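PDB 7NCV: glutaredoxin, CPYC type, which probably acts as a glutathione disulfide oxidoreductase of the CPYC glutaredoxin subfamily, moving electrons through a redox-active pair of cysteines. Local coordinates for residues A[36-39]-A[40-44]; A[97-100]-A[101-104]. All coordinates share one frame; numbering follows the deposited sequence. Where two conformers were deposited one is given.

Overall arrangement
Contact 1 (36-39 with 40-44) closes the C-terminal end of helix 28-41, and contact 2 (97-100 with 101-104) spans nearly all of helix 96-103, about two turns. Both are partly buried, with centres about 12 Å apart. Their apolar residues meet: Phe40 CB lies 3.7 Å from Leu101 CD1, and Ile41 CD1 3.8 Å from Leu101 CD2, which ties the two helices together. Their chemistry differs. In contact 1 the regular helical bonding gives way to shared and water-bridged backbone bonds; contact 2 keeps its i to i+4 bonds and carries charged and amide side chains outward from an inner side of Leu97 and Leu101.

Contact 1: residues A[36-39]-A[40-44]; sequences ALNQ and FIAGK
Leu37 O receives two backbone N-H groups at the end of helix 28-41. Ile41 N lies 2.9 Å from Leu37 O, nearly along the C=O axis, in an ordinary i to i+4 bond. Phe40 N, also 2.9 Å from Leu37 O, comes from above the carbonyl plane, at a C=O...N angle of 126°, so one oxygen holds both donors where the helix gives out. Waters continue the bonding where the chain turns away: one links Asn38 O to Ala42 N, and a second accepts from Gly43 N and donates to Asn38 OD1 at 2.8 Å. The same OD1 is hydrogen-bonded to Tyr45 OH beyond the turn.

The helix belongs to the beta-alpha-beta unit of the thioredoxin-like fold, and a type II turn from Ile41 to Lys44 leads from it toward strand 46-49.

In the side-chain packing, Gln39 CB sits over one face of the Phe40 ring, 4.1 Å from its centroid, in a CH-pi contact. The two side chains run side by side, with amide and ring planes 26° apart. Ile41 has CG1 between its backbone N and carbonyl carbon (chi1 53°), which brings CG1 to 3.4 Å from Leu37 O; its CD1 reaches Leu37 CD2 only loosely, at 4.5 Å.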
loop_
_atom_site.group_PDB
_atom_site.type_symbol
_atom_site.label_atom_id
_atom_site.label_comp_id
_atom_site.label_asym_id
_atom_site.label_seq_id
_atom_site.Cartn_x
_atom_site.Cartn_y
_atom_site.Cartn_z
ATOM N N ALA A 36 11.283 -3.064 -1.135
ATOM C CA ALA A 36 10.915 -4.287 -1.842
ATOM C C ALA A 36 10.342 -3.976 -3.225
ATOM O O ALA A 36 10.777 -4.558 -4.243
ATOM C CB ALA A 36 9.945 -5.101 -0.998
ATOM N N LEU A 37 9.379 -3.067 -3.270
ATOM C CA LEU A 37 8.817 -2.645 -4.550
ATOM C C LEU A 37 9.894 -2.030 -5.436
ATOM O O LEU A 37 9.865 -2.222 -6.670
ATOM C CB LEU A 37 7.697 -1.654 -4.242
ATOM C CG LEU A 37 6.450 -2.353 -3.703
ATOM C CD1 LEU A 37 5.539 -1.283 -3.068
ATOM C CD2 LEU A 37 5.665 -3.226 -4.724
ATOM N N ASN A 38 10.803 -1.248 -4.850
ATOM C CA ASN A 38 11.845 -0.556 -5.636
ATOM C C ASN A 38 12.810 -1.532 -6.304
ATOM O O ASN A 38 13.547 -1.134 -7.226
ATOM C CB ASN A 38 12.625 0.414 -4.755
ATOM C CG ASN A 38 11.788 1.589 -4.330
ATOM O OD1 ASN A 38 10.697 1.845 -4.843
ATOM N ND2 ASN A 38 12.332 2.341 -3.394
ATOM N N GLN A 39 12.847 -2.809 -5.865
ATOM C CA GLN A 39 13.645 -3.791 -6.591
ATOM C C GLN A 39 13.124 -4.019 -8.005
ATOM O O GLN A 39 13.901 -4.479 -8.878
ATOM C CB GLN A 39 13.657 -5.134 -5.855
ATOM C CG GLN A 39 14.192 -5.057 -4.447
ATOM C CD GLN A 39 14.173 -6.449 -3.773
ATOM O OE1 GLN A 39 14.088 -6.571 -2.543
ATOM N NE2 GLN A 39 14.246 -7.499 -4.590
ATOM N N PHE A 40 11.843 -3.711 -8.247
ATOM C CA PHE A 40 11.193 -3.995 -9.518
ATOM C C PHE A 40 10.660 -2.772 -10.231
ATOM O O PHE A 40 10.745 -2.743 -11.459
ATOM C CB PHE A 40 10.042 -4.968 -9.307
ATOM C CG PHE A 40 10.503 -6.250 -8.628
ATOM C CD1 PHE A 40 11.157 -7.227 -9.365
ATOM C CD2 PHE A 40 10.340 -6.410 -7.253
ATOM C CE1 PHE A 40 11.627 -8.416 -8.706
ATOM C CE2 PHE A 40 10.815 -7.572 -6.628
ATOM C CZ PHE A 40 11.450 -8.543 -7.360
ATOM N N ILE A 41 10.090 -1.796 -9.512
ATOM C CA ILE A 41 9.363 -0.701 -10.159
ATOM C C ILE A 41 9.667 0.600 -9.441
ATOM O O ILE A 41 8.771 1.447 -9.210
ATOM C CB ILE A 41 7.856 -0.976 -10.183
ATOM C CG1 ILE A 41 7.318 -1.305 -8.774
ATOM C CG2 ILE A 41 7.515 -2.099 -11.184
ATOM C CD1 ILE A 41 5.753 -1.237 -8.729
ATOM N N ALA A 42 10.938 0.818 -9.116
ATOM C CA ALA A 42 11.303 2.066 -8.465
ATOM C C ALA A 42 10.799 3.256 -9.270
ATOM O O ALA A 42 10.976 3.305 -10.495
ATOM C CB ALA A 42 12.836 2.158 -8.341
ATOM N N GLY A 43 10.275 4.221 -8.538
ATOM C CA GLY A 43 9.786 5.470 -9.167
ATOM C C GLY A 43 8.486 5.363 -9.926
ATOM O O GLY A 43 8.150 6.346 -10.589
ATOM N N LYS A 44 7.741 4.257 -9.877
ATOM C CA LYS A 44 6.609 4.106 -10.797
ATOM C C LYS A 44 5.258 4.014 -10.120
ATOM O O LYS A 44 4.257 3.918 -10.834
ATOM C CB LYS A 44 6.830 2.861 -11.683
ATOM C CG LYS A 44 8.057 2.947 -12.606
ATOM C CD LYS A 44 8.233 1.696 -13.491
ATOM C CE LYS A 44 9.391 1.827 -14.439
ATOM N NZ LYS A 44 9.487 0.589 -15.264
HETATM O O HOH W 1 9.930 4.355 -5.688
HETATM O O HOH W 2 13.259 -0.813 -10.222
#

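Contact 2: residues A[97-100]-A[101-104]; sequences LEKL and LQEA
Glu98 O accepts the N-H of Gln102 at an N...O distance of 2.9 Å, and the side chain of that glutamine lies against the same carbonyl: Gln102 CG is 3.2 Å from Glu98 O. Gln102 CG stands beside its own backbone N (chi1 -69°), which directs the extended chain back along the helix toward residue 98. There its amide passes across the Glu98 side chain, Gln102 NE2 lying 3.8 Å from Glu98 CG, with the carboxylate and amide planes 31° apart. With an alanine at Glu98, CG and the carboxylate are gone, and the Gln102 amide, losing the methylene it packs on, is likely to be freer to turn.

The next pair repeats the pattern. Glu103 N bonds to Lys99 O, and Glu103 OE2 comes to 3.7 Å from Lys99 CG, beside the aliphatic part of the lysine. Bends at chi2 and chi3 carry Lys99 NZ to 4.8 Å from Glu103 OE2, too far for a salt bridge, although the opposite charges probably still attract weakly. The other carboxylate oxygen, Glu103 OE1, is 3.9 Å from Leu100 CD2.

Toward the protein interior, Leu101 CD1 meets Leu97 CG at 4.1 Å, one helical turn apart. Both leucines also pack on Phe40 of helix 28-41 and on Ile77 of strand 74-77. At the far end Ala104 N still reaches Leu100 O, with a more bent N-H...O angle of 145°, while Ala104 O accepts a hydrogen bond from Lys18 NZ. Leu97 and Leu101 packed inward, with charged or amide groups carried outward, make this an amphipathic alpha helix, here the C-terminal helix of the glutaredoxin form of the thioredoxin fold.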
loop_
_atom_site.group_PDB
_atom_site.type_symbol
_atom_site.label_atom_id
_atom_site.label_comp_id
_atom_site.label_asym_id
_atom_site.label_seq_id
_atom_site.Cartn_x
_atom_site.Cartn_y
_atom_site.Cartn_z
ATOM N N LEU A 97 6.369 -11.303 -5.605
ATOM C CA LEU A 97 6.131 -9.876 -5.831
ATOM C C LEU A 97 6.302 -9.570 -7.292
ATOM O O LEU A 97 5.442 -8.909 -7.892
ATOM C CB LEU A 97 7.070 -9.024 -4.997
ATOM C CG LEU A 97 6.806 -7.518 -5.150
ATOM C CD1 LEU A 97 5.330 -7.254 -4.767
ATOM C CD2 LEU A 97 7.715 -6.779 -4.204
ATOM N N GLU A 98 7.350 -10.110 -7.905
ATOM C CA GLU A 98 7.555 -9.931 -9.345
ATOM C C GLU A 98 6.355 -10.455 -10.139
ATOM O O GLU A 98 5.839 -9.761 -11.050
ATOM C CB GLU A 98 8.805 -10.713 -9.740
ATOM C CG GLU A 98 9.094 -10.651 -11.239
ATOM C CD GLU A 98 10.431 -11.231 -11.600
ATOM O OE1 GLU A 98 10.916 -12.155 -10.898
ATOM O OE2 GLU A 98 11.011 -10.783 -12.610
ATOM N N LYS A 99 5.872 -11.657 -9.804
ATOM C CA LYS A 99 4.759 -12.242 -10.545
ATOM C C LYS A 99 3.489 -11.404 -10.377
ATOM O O LYS A 99 2.760 -11.179 -11.352
ATOM C CB LYS A 99 4.561 -13.696 -10.085
ATOM C CG LYS A 99 3.394 -14.362 -10.785
ATOM C CD LYS A 99 3.771 -15.115 -12.013
ATOM C CE LYS A 99 3.083 -16.503 -11.965
ATOM N NZ LYS A 99 3.578 -17.418 -13.024
ATOM N N LEU A 100 3.203 -10.937 -9.158
ATOM C CA LEU A 100 1.993 -10.135 -8.951
ATOM C C LEU A 100 2.086 -8.831 -9.727
ATOM O O LEU A 100 1.074 -8.317 -10.274
ATOM C CB LEU A 100 1.814 -9.819 -7.467
ATOM C CG LEU A 100 1.440 -11.033 -6.603
ATOM C CD1 LEU A 100 1.478 -10.622 -5.160
ATOM C CD2 LEU A 100 0.043 -11.557 -6.987
ATOM N N LEU A 101 3.290 -8.246 -9.786
ATOM C CA LEU A 101 3.463 -6.987 -10.531
ATOM C C LEU A 101 3.260 -7.219 -12.009
ATOM O O LEU A 101 2.668 -6.359 -12.704
ATOM C CB LEU A 101 4.855 -6.387 -10.258
ATOM C CG LEU A 101 5.026 -5.851 -8.830
ATOM C CD1 LEU A 101 6.480 -5.432 -8.618
ATOM C CD2 LEU A 101 4.071 -4.660 -8.470
ATOM N N GLN A 102 3.748 -8.343 -12.528
ATOM C CA GLN A 102 3.516 -8.684 -13.924
ATOM C C GLN A 102 2.031 -8.838 -14.217
ATOM O O GLN A 102 1.524 -8.283 -15.216
ATOM C CB GLN A 102 4.288 -9.949 -14.273
ATOM C CG GLN A 102 5.798 -9.708 -14.287
ATOM C CD GLN A 102 6.610 -11.023 -14.247
ATOM O OE1 GLN A 102 6.143 -12.046 -13.744
ATOM N NE2 GLN A 102 7.820 -10.989 -14.780
ATOM N N GLU A 103 1.322 -9.571 -13.355
ATOM C CA GLU A 103 -0.101 -9.819 -13.530
ATOM C C GLU A 103 -0.893 -8.517 -13.466
ATOM O O GLU A 103 -1.910 -8.369 -14.175
ATOM C CB GLU A 103 -0.573 -10.822 -12.486
ATOM C CG GLU A 103 0.047 -12.245 -12.754
ATOM C CD GLU A 103 -0.274 -13.244 -11.684
ATOM O OE1 GLU A 103 -0.718 -12.849 -10.586
ATOM O OE2 GLU A 103 -0.087 -14.435 -11.993
ATOM N N ALA A 104 -0.426 -7.548 -12.683
ATOM C CA ALA A 104 -1.055 -6.218 -12.592
ATOM C C ALA A 104 -0.758 -5.326 -13.783
ATOM O O ALA A 104 -1.362 -4.229 -13.882
ATOM C CB ALA A 104 -0.570 -5.495 -11.335
#